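Local structure of A197 (Sulfolobus turreted icosahedral virus, 2C0N) at residues Glu75-Phe78 with Asn79-Tyr82; Glu150-Tyr153 with Phe154-His158; Phe173-Glu176 with Arg177-Leu180. The protein is probably a viral glycosyltransferase of the GT-A fold, expected to move a sugar from an activated donor to an acceptor. All blocks are in the same frame, centred on the assembly; numbering follows the deposited sequence.

Contact 1: residues Glu75-Phe78 with Asn79-Tyr82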
ATOM      1  N   GLU A  75     -23.695   3.946 -11.061  1.00 15.21           N
ATOM      2  CA  GLU A  75     -24.042   5.123 -11.847  1.00 14.77           C
ATOM      3  C   GLU A  75     -25.521   5.181 -12.193  1.00 15.14           C
ATOM      4  O   GLU A  75     -26.112   6.247 -12.146  1.00 13.70           O
ATOM      5  CB  GLU A  75     -23.218   5.206 -13.139  1.00 14.96           C
ATOM      6  CG  GLU A  75     -23.474   6.498 -13.944  1.00 14.61           C
ATOM      7  CD  GLU A  75     -22.535   6.670 -15.123  1.00 15.01           C
ATOM      8  OE1 GLU A  75     -21.745   5.753 -15.419  1.00 13.43           O
ATOM      9  OE2 GLU A  75     -22.580   7.737 -15.758  1.00 18.02           O
ATOM     10  N   ALA A  76     -26.097   4.032 -12.545  1.00 15.68           N
ATOM     11  CA  ALA A  76     -27.517   3.952 -12.835  1.00 16.34           C
ATOM     12  C   ALA A  76     -28.350   4.441 -11.650  1.00 16.72           C
ATOM     13  O   ALA A  76     -29.312   5.213 -11.831  1.00 15.97           O
ATOM     14  CB  ALA A  76     -27.898   2.543 -13.217  1.00 17.15           C
ATOM     15  N   LYS A  77     -27.999   4.019 -10.445  1.00 16.02           N
ATOM     16  CA  LYS A  77     -28.749   4.442  -9.249  1.00 15.73           C
ATOM     17  C   LYS A  77     -28.654   5.952  -9.046  1.00 15.08           C
ATOM     18  O   LYS A  77     -29.660   6.583  -8.766  1.00 16.42           O
ATOM     19  CB  LYS A  77     -28.332   3.676  -7.985  1.00 15.38           C
ATOM     20  CG  LYS A  77     -28.871   2.280  -7.919  1.00 16.00           C
ATOM     21  CD  LYS A  77     -30.404   2.259  -7.749  1.00 16.68           C
ATOM     22  CE  LYS A  77     -30.967   1.024  -8.419  1.00 17.90           C
ATOM     23  NZ  LYS A  77     -32.425   0.957  -8.386  1.00 21.52           N
ATOM     24  N   PHE A  78     -27.484   6.550  -9.242  1.00 14.08           N
ATOM     25  CA  PHE A  78     -27.362   8.017  -9.134  1.00 13.68           C
ATOM     26  C   PHE A  78     -28.237   8.719 -10.207  1.00 14.67           C
ATOM     27  O   PHE A  78     -28.879   9.724  -9.925  1.00 14.37           O
ATOM     28  CB  PHE A  78     -25.921   8.475  -9.326  1.00 13.81           C
ATOM     29  CG  PHE A  78     -24.996   8.117  -8.192  1.00 11.15           C
ATOM     30  CD1 PHE A  78     -25.441   8.058  -6.871  1.00 12.63           C
ATOM     31  CD2 PHE A  78     -23.658   7.845  -8.445  1.00 13.97           C
ATOM     32  CE1 PHE A  78     -24.538   7.749  -5.820  1.00 13.31           C
ATOM     33  CE2 PHE A  78     -22.785   7.547  -7.418  1.00 15.48           C
ATOM     34  CZ  PHE A  78     -23.235   7.491  -6.099  1.00 14.87           C
ATOM     35  N   ASN A  79     -28.233   8.174 -11.417  1.00 14.41           N
ATOM     36  CA  ASN A  79     -29.005   8.752 -12.535  1.00 15.06           C
ATOM     37  C   ASN A  79     -30.492   8.705 -12.206  1.00 15.08           C
ATOM     38  O   ASN A  79     -31.245   9.575 -12.606  1.00 16.14           O
ATOM     39  CB  ASN A  79     -28.813   7.947 -13.812  1.00 14.66           C
ATOM     40  CG  ASN A  79     -27.400   8.058 -14.417  1.00 17.77           C
ATOM     41  OD1 ASN A  79     -26.669   9.038 -14.207  1.00 18.25           O
ATOM     42  ND2 ASN A  79     -27.051   7.068 -15.242  1.00 14.27           N
ATOM     43  N   GLU A  80     -30.901   7.669 -11.480  1.00 14.42           N
ATOM     44  CA  GLU A  80     -32.290   7.482 -11.088  1.00 14.80           C
ATOM     45  C   GLU A  80     -32.707   8.382  -9.940  1.00 14.54           C
ATOM     46  O   GLU A  80     -33.903   8.506  -9.643  1.00 16.77           O
ATOM     47  CB  GLU A  80     -32.526   6.030 -10.707  1.00 14.33           C
ATOM     48  CG  GLU A  80     -32.218   5.086 -11.855  1.00 15.75           C
ATOM     49  CD  GLU A  80     -32.125   3.613 -11.453  1.00 17.90           C
ATOM     50  OE1 GLU A  80     -32.233   3.290 -10.255  1.00 16.46           O
ATOM     51  OE2 GLU A  80     -31.973   2.777 -12.384  1.00 16.42           O
ATOM     52  N   GLY A  81     -31.721   8.996  -9.296  1.00 15.08           N
ATOM     53  CA  GLY A  81     -31.944  10.035  -8.307  1.00 14.63           C
ATOM     54  C   GLY A  81     -31.546   9.669  -6.916  1.00 15.03           C
ATOM     55  O   GLY A  81     -31.834  10.410  -5.982  1.00 14.84           O
ATOM     56  N   TYR A  82     -30.842   8.556  -6.759  1.00 16.02           N
ATOM     57  CA  TYR A  82     -30.226   8.293  -5.459  1.00 16.52           C
ATOM     58  C   TYR A  82     -29.031   9.205  -5.189  1.00 16.82           C
ATOM     59  O   TYR A  82     -28.315   9.614  -6.110  1.00 17.79           O
ATOM     60  CB  TYR A  82     -29.881   6.811  -5.318  1.00 16.95           C
ATOM     61  CG  TYR A  82     -31.123   6.006  -5.199  1.00 15.39           C
ATOM     62  CD1 TYR A  82     -31.795   5.910  -3.983  1.00 17.23           C
ATOM     63  CD2 TYR A  82     -31.670   5.387  -6.300  1.00 20.96           C
ATOM     64  CE1 TYR A  82     -32.977   5.192  -3.869  1.00 19.51           C
ATOM     65  CE2 TYR A  82     -32.847   4.654  -6.208  1.00 22.73           C
ATOM     66  CZ  TYR A  82     -33.499   4.564  -4.983  1.00 22.32           C
ATOM     67  OH  TYR A  82     -34.675   3.872  -4.907  1.00 22.85           O
TER
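Lys-77 and Tyr-82 meet where helix 71-80 ends, and the backbone between them is a clear worked example of how a helix is terminated with a glycine. Among the backbone bonds, Asn-79 N to Glu-75 O and Glu-80 N to Ala-76 O keep the helical pattern. It changes at Gly-81: Tyr-82 N donates to Lys-77 O at 3.1 Å, and Gly-81 N donates to Phe-78 O at 3.0 Å from above the carbonyl plane. This makes a Schellman motif. Gly-81 takes the positive phi (114°) of the residue just past the helix, a conformation glycine adopts readily.

The ionic part is a salt bridge between residues three apart, Lys-77 NZ to Glu-80 OE1 at 3.0 Å, with the ammonium on the syn lone pair of that oxygen. The lysine chain bends at chi2 (-68°) and again at chi3, which brings NZ beside the carboxylate; Glu-80 is extended beyond CG, and the two side chains cross at a slant.

Apolar contact falls to the same lysine. Its CD packs 3.7 Å from Tyr-82 CD2, the two side chains running alongside each other and pointing the same way, while Lys-77 O sits at the edge of the tyrosine ring, in its plane. On the buried side, Phe-78 CD1 lies 3.4 Å from Tyr-82 O, at the edge of its own ring, and Phe-78 CA makes a CA-H...O contact with the same oxygen. Phe-78 also packs on Val-85 of strand 84-88, and Tyr-163 meets both Lys-77 and Tyr-82.

Lys-77 has two roles at the helix end: its carbonyl closes the helix, and its ammonium is probably steadied by the charge of Glu-80 and the ring of Tyr-163.

Contact 2: residues Glu150-Tyr153 with Phe154-His158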
ATOM      1  N   GLU A 150     -19.934   8.940  12.998  1.00 26.45           N
ATOM      2  CA  GLU A 150     -20.171   9.910  11.954  1.00 25.98           C
ATOM      3  C   GLU A 150     -21.024   9.323  10.841  1.00 25.75           C
ATOM      4  O   GLU A 150     -21.577  10.072  10.044  1.00 24.57           O
ATOM      5  CB  GLU A 150     -18.833  10.422  11.406  1.00 25.90           C
ATOM      6  CG  GLU A 150     -18.065   9.459  10.501  1.00 25.92           C
ATOM      7  CD  GLU A 150     -17.308   8.350  11.230  1.00 27.06           C
ATOM      8  OE1 GLU A 150     -17.303   8.269  12.497  1.00 23.10           O
ATOM      9  OE2 GLU A 150     -16.700   7.559  10.491  1.00 28.25           O
ATOM     10  N   ASP A 151     -21.086   7.987  10.794  1.00 25.35           N
ATOM     11  CA  ASP A 151     -21.928   7.252   9.854  1.00 25.98           C
ATOM     12  C   ASP A 151     -23.429   7.436  10.114  1.00 25.35           C
ATOM     13  O   ASP A 151     -24.149   7.884   9.235  1.00 25.02           O
ATOM     14  CB  ASP A 151     -21.559   5.772   9.824  1.00 26.22           C
ATOM     15  CG  ASP A 151     -21.591   5.099  11.192  1.00 27.74           C
ATOM     16  OD1 ASP A 151     -21.493   5.768  12.243  1.00 26.78           O
ATOM     17  OD2 ASP A 151     -21.674   3.852  11.191  1.00 29.91           O
ATOM     18  N   VAL A 152     -23.887   7.125  11.334  1.00 25.61           N
ATOM     19  CA  VAL A 152     -25.301   7.343  11.699  1.00 24.72           C
ATOM     20  C   VAL A 152     -25.612   8.835  11.711  1.00 24.16           C
ATOM     21  O   VAL A 152     -26.684   9.250  11.261  1.00 23.98           O
ATOM     22  CB  VAL A 152     -25.679   6.680  13.042  1.00 25.44           C
ATOM     23  CG1 VAL A 152     -27.111   7.036  13.456  1.00 25.12           C
ATOM     24  CG2 VAL A 152     -25.538   5.179  12.899  1.00 26.00           C
ATOM     25  N   TYR A 153     -24.670   9.645  12.181  1.00 22.54           N
ATOM     26  CA  TYR A 153     -24.852  11.096  12.122  1.00 22.39           C
ATOM     27  C   TYR A 153     -25.101  11.559  10.688  1.00 21.88           C
ATOM     28  O   TYR A 153     -26.063  12.280  10.429  1.00 22.16           O
ATOM     29  CB  TYR A 153     -23.636  11.827  12.688  1.00 22.48           C
ATOM     30  CG  TYR A 153     -23.679  13.328  12.488  1.00 23.11           C
ATOM     31  CD1 TYR A 153     -23.201  13.894  11.303  1.00 23.76           C
ATOM     32  CD2 TYR A 153     -24.218  14.183  13.459  1.00 24.75           C
ATOM     33  CE1 TYR A 153     -23.230  15.249  11.090  1.00 22.71           C
ATOM     34  CE2 TYR A 153     -24.258  15.576  13.251  1.00 24.28           C
ATOM     35  CZ  TYR A 153     -23.752  16.087  12.054  1.00 25.06           C
ATOM     36  OH  TYR A 153     -23.762  17.428  11.781  1.00 25.02           O
ATOM     37  N   PHE A 154     -24.216  11.152   9.774  1.00 21.03           N
ATOM     38  CA  PHE A 154     -24.273  11.589   8.374  1.00 20.58           C
ATOM     39  C   PHE A 154     -25.656  11.313   7.767  1.00 19.76           C
ATOM     40  O   PHE A 154     -26.310  12.198   7.210  1.00 19.51           O
ATOM     41  CB  PHE A 154     -23.221  10.859   7.553  1.00 20.90           C
ATOM     42  CG  PHE A 154     -23.283  11.151   6.103  1.00 20.06           C
ATOM     43  CD1 PHE A 154     -23.845  10.246   5.227  1.00 20.50           C
ATOM     44  CD2 PHE A 154     -22.792  12.344   5.610  1.00 21.53           C
ATOM     45  CE1 PHE A 154     -23.898  10.528   3.883  1.00 20.70           C
ATOM     46  CE2 PHE A 154     -22.855  12.644   4.267  1.00 21.68           C
ATOM     47  CZ  PHE A 154     -23.405  11.747   3.404  1.00 20.91           C
ATOM     48  N   PHE A 155     -26.095  10.073   7.911  1.00 19.46           N
ATOM     49  CA  PHE A 155     -27.400   9.667   7.395  1.00 18.78           C
ATOM     50  C   PHE A 155     -28.587  10.269   8.138  1.00 18.89           C
ATOM     51  O   PHE A 155     -29.613  10.665   7.510  1.00 19.00           O
ATOM     52  CB  PHE A 155     -27.453   8.141   7.357  1.00 18.28           C
ATOM     53  CG  PHE A 155     -26.564   7.572   6.307  1.00 17.48           C
ATOM     54  CD1 PHE A 155     -26.914   7.644   5.002  1.00 17.63           C
ATOM     55  CD2 PHE A 155     -25.329   6.994   6.618  1.00 16.96           C
ATOM     56  CE1 PHE A 155     -26.085   7.131   4.011  1.00 17.99           C
ATOM     57  CE2 PHE A 155     -24.495   6.513   5.637  1.00 17.92           C
ATOM     58  CZ  PHE A 155     -24.850   6.574   4.342  1.00 19.07           C
ATOM     59  N   SER A 156     -28.489  10.355   9.464  1.00 18.66           N
ATOM     60  CA  SER A 156     -29.626  10.871  10.244  1.00 19.56           C
ATOM     61  C   SER A 156     -29.805  12.364  10.015  1.00 19.77           C
ATOM     62  O   SER A 156     -30.930  12.889  10.047  1.00 19.08           O
ATOM     63  CB  SER A 156     -29.429  10.608  11.738  1.00 19.74           C
ATOM     64  OG  SER A 156     -29.402   9.217  11.982  1.00 21.79           O
ATOM     65  N   THR A 157     -28.686  13.051   9.807  1.00 19.48           N
ATOM     66  CA  THR A 157     -28.686  14.494   9.699  1.00 19.93           C
ATOM     67  C   THR A 157     -28.998  14.948   8.295  1.00 20.20           C
ATOM     68  O   THR A 157     -29.794  15.856   8.103  1.00 19.08           O
ATOM     69  CB  THR A 157     -27.319  15.079  10.105  1.00 19.93           C
ATOM     70  OG1 THR A 157     -27.008  14.657  11.440  1.00 20.45           O
ATOM     71  CG2 THR A 157     -27.340  16.607  10.053  1.00 21.08           C
ATOM     72  N   HIS A 158     -28.354  14.321   7.315  1.00 20.04           N
ATOM     73  CA  HIS A 158     -28.425  14.784   5.917  1.00 20.83           C
ATOM     74  C   HIS A 158     -29.415  14.024   5.049  1.00 20.44           C
ATOM     75  O   HIS A 158     -29.740  14.476   3.963  1.00 20.63           O
ATOM     76  CB  HIS A 158     -27.029  14.763   5.321  1.00 21.15           C
ATOM     77  CG  HIS A 158     -26.054  15.550   6.132  1.00 22.56           C
ATOM     78  ND1 HIS A 158     -24.959  14.983   6.746  1.00 26.11           N
ATOM     79  CD2 HIS A 158     -26.054  16.852   6.484  1.00 22.70           C
ATOM     80  CE1 HIS A 158     -24.305  15.918   7.411  1.00 25.56           C
ATOM     81  NE2 HIS A 158     -24.953  17.060   7.274  1.00 27.05           N
TER
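Ser-156 on Val-152, and Thr-157 on Tyr-153, each fold a hydroxyl back onto the carbonyl four residues earlier, a habit of serine and threonine in helices seen here twice in succession along helix 150-158 of the GT-A domain. Ser-156 OG donates to Val-152 O at 2.8 Å from above the carbonyl plane, and Thr-157 OG1 donates to Tyr-153 O at 2.8 Å. Each carbonyl also takes the regular helical N-H of the same residue, so two donors grip each oxygen. Both hydroxyls lie anti to their own carbonyl carbon (chi1 -64° and -57°), the setting that turns them toward the preceding turn.

Among the aromatic contacts, the Asp-151 carbonyl oxygen sits 3.0 Å from Phe-155 CD2, at the edge of that ring. Tyr-153 and His-158 meet obliquely, their planes 80° apart. On the buried side the ring of Phe-154 meets that of Phe-136, the two planes nearly parallel, and packs on Phe-127, while Phe-155 touches Tyr-100.

Threonine and tyrosine make a further contact, a CH-pi approach of Thr-157 CB over the Tyr-153 ring face; Thr-157 OG1 rests 3.3 Å above the plane of that ring, over its centre.

Contact 3: residues Phe173-Glu176 with Arg177-Leu180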
ATOM      1  N   PHE A 173     -11.470  -7.451   6.210  1.00 16.15           N
ATOM      2  CA  PHE A 173     -10.280  -8.048   6.763  1.00 15.67           C
ATOM      3  C   PHE A 173     -10.107  -7.793   8.225  1.00 15.04           C
ATOM      4  O   PHE A 173     -10.359  -6.688   8.716  1.00 15.62           O
ATOM      5  CB  PHE A 173      -9.052  -7.561   5.975  1.00 16.42           C
ATOM      6  CG  PHE A 173      -8.841  -8.327   4.744  1.00 14.20           C
ATOM      7  CD1 PHE A 173      -9.552  -8.036   3.577  1.00 16.37           C
ATOM      8  CD2 PHE A 173      -8.015  -9.424   4.754  1.00 16.59           C
ATOM      9  CE1 PHE A 173      -9.400  -8.816   2.429  1.00 15.78           C
ATOM     10  CE2 PHE A 173      -7.866 -10.225   3.614  1.00 15.81           C
ATOM     11  CZ  PHE A 173      -8.575  -9.914   2.428  1.00 15.59           C
ATOM     12  N   ILE A 174      -9.692  -8.847   8.932  1.00 15.08           N
ATOM     13  CA  ILE A 174      -9.472  -8.817  10.360  1.00 14.84           C
ATOM     14  C   ILE A 174      -7.999  -8.550  10.629  1.00 16.16           C
ATOM     15  O   ILE A 174      -7.645  -7.629  11.350  1.00 17.47           O
ATOM     16  CB  ILE A 174      -9.952 -10.111  11.043  1.00 14.57           C
ATOM     17  CG1 ILE A 174     -11.442 -10.352  10.752  1.00 11.96           C
ATOM     18  CG2 ILE A 174      -9.774 -10.036  12.532  1.00 14.87           C
ATOM     19  CD1 ILE A 174     -11.867 -11.826  10.972  1.00 13.92           C
ATOM     20  N   ASP A 175      -7.141  -9.349  10.028  1.00 16.38           N
ATOM     21  CA  ASP A 175      -5.731  -9.037  10.001  1.00 16.40           C
ATOM     22  C   ASP A 175      -5.340  -8.833   8.552  1.00 16.06           C
ATOM     23  O   ASP A 175      -6.193  -8.505   7.732  1.00 16.88           O
ATOM     24  CB  ASP A 175      -4.906 -10.068  10.804  1.00 17.75           C
ATOM     25  CG  ASP A 175      -4.868 -11.440  10.182  1.00 17.01           C
ATOM     26  OD1 ASP A 175      -5.403 -11.575   9.087  1.00 17.71           O
ATOM     27  OD2 ASP A 175      -4.269 -12.394  10.771  1.00 16.96           O
ATOM     28  N   GLU A 176      -4.060  -8.985   8.228  1.00 14.93           N
ATOM     29  CA  GLU A 176      -3.606  -8.742   6.873  1.00 15.24           C
ATOM     30  C   GLU A 176      -4.045  -9.814   5.890  1.00 14.68           C
ATOM     31  O   GLU A 176      -3.971  -9.582   4.683  1.00 14.24           O
ATOM     32  CB  GLU A 176      -2.093  -8.628   6.857  1.00 15.57           C
ATOM     33  CG  GLU A 176      -1.578  -7.487   7.666  1.00 16.46           C
ATOM     34  CD  GLU A 176      -1.376  -7.759   9.150  1.00 20.59           C
ATOM     35  OE1 GLU A 176      -1.742  -8.817   9.692  1.00 20.49           O
ATOM     36  OE2 GLU A 176      -0.794  -6.870   9.789  1.00 23.54           O
ATOM     37  N   ARG A 177      -4.504 -10.965   6.399  1.00 13.83           N
ATOM     38  CA  ARG A 177      -4.759 -12.148   5.562  1.00 14.89           C
ATOM     39  C   ARG A 177      -6.149 -12.764   5.722  1.00 15.60           C
ATOM     40  O   ARG A 177      -6.688 -13.341   4.748  1.00 15.92           O
ATOM     41  CB  ARG A 177      -3.723 -13.251   5.888  1.00 16.08           C
ATOM     42  CG  ARG A 177      -2.328 -12.928   5.483  1.00 18.63           C
ATOM     43  CD  ARG A 177      -1.243 -13.772   6.264  1.00 16.27           C
ATOM     44  NE  ARG A 177      -1.306 -13.342   7.626  1.00 22.93           N
ATOM     45  CZ  ARG A 177      -0.703 -12.296   8.138  1.00 21.35           C
ATOM     46  NH1 ARG A 177       0.190 -11.549   7.445  1.00 16.86           N
ATOM     47  NH2 ARG A 177      -0.959 -12.004   9.401  1.00 23.38           N
ATOM     48  N   LEU A 178      -6.679 -12.706   6.943  1.00 13.78           N
ATOM     49  CA  LEU A 178      -7.957 -13.321   7.253  1.00 13.82           C
ATOM     50  C   LEU A 178      -9.075 -12.300   7.191  1.00 14.47           C
ATOM     51  O   LEU A 178      -8.972 -11.216   7.767  1.00 15.36           O
ATOM     52  CB  LEU A 178      -7.903 -13.926   8.635  1.00 12.78           C
ATOM     53  CG  LEU A 178      -7.166 -15.246   8.778  1.00 15.63           C
ATOM     54  CD1 LEU A 178      -6.892 -15.573  10.233  1.00 17.13           C
ATOM     55  CD2 LEU A 178      -7.978 -16.431   8.126  1.00 16.82           C
ATOM     56  N   ALA A 179     -10.144 -12.678   6.509  1.00 15.04           N
ATOM     57  CA  ALA A 179     -11.290 -11.808   6.324  1.00 14.24           C
ATOM     58  C   ALA A 179     -12.618 -12.520   6.469  1.00 14.32           C
ATOM     59  O   ALA A 179     -12.771 -13.736   6.239  1.00 14.59           O
ATOM     60  CB  ALA A 179     -11.231 -11.180   4.968  1.00 13.96           C
ATOM     61  N   LEU A 180     -13.598 -11.719   6.849  1.00 15.64           N
ATOM     62  CA  LEU A 180     -15.002 -12.124   6.789  1.00 16.23           C
ATOM     63  C   LEU A 180     -15.504 -11.903   5.400  1.00 14.79           C
ATOM     64  O   LEU A 180     -15.456 -10.801   4.888  1.00 14.20           O
ATOM     65  CB  LEU A 180     -15.847 -11.290   7.747  1.00 17.16           C
ATOM     66  CG  LEU A 180     -15.728 -11.619   9.222  1.00 20.83           C
ATOM     67  CD1 LEU A 180     -16.561 -10.600   9.982  1.00 21.75           C
ATOM     68  CD2 LEU A 180     -16.164 -13.058   9.455  1.00 23.58           C
TER
HETATM   69  O   HOH W   1      -3.105 -14.586   9.777  1.00 15.81           O
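The beta hairpin that joins strand 162-173 to strand 178-180 turns on Asp-175, whose carboxylate receives two backbone N-H groups from across the bend. Asp-175 OD1 accepts from Arg-177 N at 2.9 Å, which closes an Asx turn, and from Leu-178 N at 2.7 Å. The second donor comes nearly along the C-O axis, the first from above the carboxylate plane. The aspartate reaches both because its CG lies between the backbone N and the carbonyl carbon (chi1 68°), folding the carboxylate over the turn.

Where the strands begin to separate, Ile-174 N binds Leu-178 O at 2.7 Å, in the carbonyl plane and almost straight (170°). One step further in, Phe-173 and Ala-179 form an antiparallel non-hydrogen-bonded pair with their side chains on the same face of the sheet. Ala-179 CB sits 3.5 Å from the centroid of the Phe-173 ring, squarely over its face, a close CH-pi contact. Arg-177 O lies at the edge of this ring.

The charged groups gather at the tip. Glu-176 OE1 forms a salt bridge of 3.3 Å with Arg-177 NH2, whereas Asp-175 OD2 makes only a long one to the same nitrogen. A water joins the two side chains, donating to Asp-175 OD2 at 2.7 Å and accepting from Arg-177 NE, in the plane of the guanidinium. The remaining nitrogen, Arg-177 NH1, donates to Met-10 O of the second subunit.

Asp-175 therefore divides its labour: one oxygen shapes the backbone of the turn, the other is linked to the arginine through the water and a long salt bridge. With two carboxylate oxygens near NH2, both on one side of its plane, the guanidinium is probably partly compensated in charge while its NH1 bonds to the second subunit.

In the fold
The three contacts illustrate local ordering at separate corners of one GT-A domain. Contact 1 ends helix 71-80, contact 2 lies within helix 150-158, and contact 3 turns the chain at the end of strand 162-173. The centres of contacts 1 and 2 are about 20 Å apart, with nearest atoms about 10 Å apart; contact 3 is about 27 Å from contact 2 and 32 Å from contact 1, centre to centre, on the opposite side of the chain's centre from contact 1. Tyr-82 and Val-152 each lie near a bound dioxane, probably from crystallisation. Contact 3 alone reaches the second subunit. Nickel binds His-198 and His-200 of the C-terminal histidine run, evidently a purification tag, outside all three contacts.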